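Local coordinates for protein rusticyanin (Thiobacillus ferrooxidans, PDB 2CAL) that carries electrons from cytochrome c552 to the A-type oxidase as a periplasmic blue copper protein of the iron respiratory chain, at residues E64-A67 / G68-V71. The protein carries 1 engineered substitution. Residues are numbered along the deposited sequence; the frame is centred on the assembly and turned at random.
Sequences EIPA and GATV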
loop_
_atom_site.group_PDB
_atom_site.type_symbol
_atom_site.label_atom_id
_atom_site.label_comp_id
_atom_site.label_asym_id
_atom_site.label_seq_id
_atom_site.Cartn_x
_atom_site.Cartn_y
_atom_site.Cartn_z
ATOM N N GLU A 64 -1.912 -11.776 3.525
ATOM C CA GLU A 64 -2.361 -13.118 3.079
ATOM C C GLU A 64 -3.752 -12.962 2.510
ATOM O O GLU A 64 -4.735 -12.618 3.213
ATOM C CB GLU A 64 -2.315 -14.083 4.250
ATOM C CG GLU A 64 -0.911 -14.307 4.763
ATOM C CD GLU A 64 -0.062 -15.306 3.989
ATOM O OE1 GLU A 64 -0.565 -16.045 3.098
ATOM O OE2 GLU A 64 1.152 -15.396 4.288
ATOM N N ILE A 65 -3.909 -13.152 1.218
ATOM C CA ILE A 65 -5.132 -12.935 0.459
ATOM C C ILE A 65 -5.633 -14.218 -0.179
ATOM O O ILE A 65 -4.820 -14.945 -0.753
ATOM C CB ILE A 65 -4.919 -11.826 -0.596
ATOM C CG1 ILE A 65 -4.660 -10.484 0.152
ATOM C CG2 ILE A 65 -6.034 -11.719 -1.626
ATOM C CD1 ILE A 65 -4.276 -9.394 -0.825
ATOM N N PRO A 66 -6.906 -14.554 -0.096
ATOM C CA PRO A 66 -7.377 -15.813 -0.704
ATOM C C PRO A 66 -7.397 -15.669 -2.218
ATOM O O PRO A 66 -7.858 -14.699 -2.786
ATOM C CB PRO A 66 -8.791 -16.015 -0.185
ATOM C CG PRO A 66 -9.132 -14.829 0.620
ATOM C CD PRO A 66 -8.009 -13.840 0.551
ATOM N N ALA A 67 -6.919 -16.727 -2.883
ATOM C CA ALA A 67 -7.063 -16.814 -4.327
ATOM C C ALA A 67 -8.515 -16.683 -4.729
ATOM O O ALA A 67 -9.447 -17.201 -4.119
ATOM C CB ALA A 67 -6.463 -18.131 -4.800
ATOM N N GLY A 68 -8.769 -15.934 -5.786
ATOM C CA GLY A 68 -10.080 -15.643 -6.298
ATOM C C GLY A 68 -10.787 -14.445 -5.681
ATOM O O GLY A 68 -11.819 -14.032 -6.251
ATOM N N ALA A 69 -10.283 -13.846 -4.631
ATOM C CA ALA A 69 -10.916 -12.675 -4.040
ATOM C C ALA A 69 -10.680 -11.442 -4.900
ATOM O O ALA A 69 -9.635 -11.262 -5.547
ATOM C CB ALA A 69 -10.353 -12.403 -2.652
ATOM N N THR A 70 -11.677 -10.558 -4.895
ATOM C CA THR A 70 -11.494 -9.181 -5.344
ATOM C C THR A 70 -10.789 -8.380 -4.253
ATOM O O THR A 70 -11.210 -8.442 -3.114
ATOM C CB THR A 70 -12.833 -8.535 -5.673
ATOM O OG1 THR A 70 -13.457 -9.313 -6.718
ATOM C CG2 THR A 70 -12.681 -7.109 -6.163
ATOM N N VAL A 71 -9.739 -7.663 -4.607
ATOM C CA VAL A 71 -8.949 -6.915 -3.637
ATOM C C VAL A 71 -9.200 -5.421 -3.933
ATOM O O VAL A 71 -8.823 -4.919 -4.984
ATOM C CB VAL A 71 -7.449 -7.246 -3.671
ATOM C CG1 VAL A 71 -6.718 -6.506 -2.528
ATOM C CG2 VAL A 71 -7.185 -8.743 -3.583
HETATM O O HOH W 1 -7.485 -12.436 -4.997
#
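The carbonyl oxygen of Pro66 accepts a hydrogen bond from the backbone amide of Ala69 and probably also one from a bound water. The Ala69 N-H donates to Pro66 O over 3.2 Å, nearly straight at 162° about the hydrogen but from above the carbonyl plane, and this bond closes a type II β turn from Pro66 to Ala69. The water lies 3.2 Å from the same Pro66 O and also beside Ala69 O, at a doubtfully short distance, and may link the two ends of the turn a second time; it has other acceptors nearby, so its donation is probably partial.

Residue types follow from the turn. Ala67 takes the backbone of the first corner of a type II turn, and its small methyl, pointing away from the residues that follow, suits an exposed corner. The second corner needs positive phi, 87° at Gly68, which having no side chain can take it with Ala67 O close by. Pro66, with phi restricted by its ring, leads in stiffly, and its CD lies 4.2 Å from Ala69 CB, a methyl small enough to fit beside the ring.

Behind the turn, Ile65 and Val71 reach toward each other tip to tip, with Ile65 CG2 3.7 Å from Val71 CG2. Ile65 places CG1 beside its backbone N (chi1 -65°), and the CD1 at the end of that branch comes within 4.1 Å of both Val71 methyls. Both β-branched residues suit strands, and their buried side chains also touch Trp126; Ile65 touches Ile151 of strand 148-153 as well, and Val71 touches Val37 and Val39 of strand 36-43. The turn thus carries the chain from strand 62-65 in one sheet to strand 70-77 in the other, a connection between the two facing sheets of the cupredoxin β-sandwich.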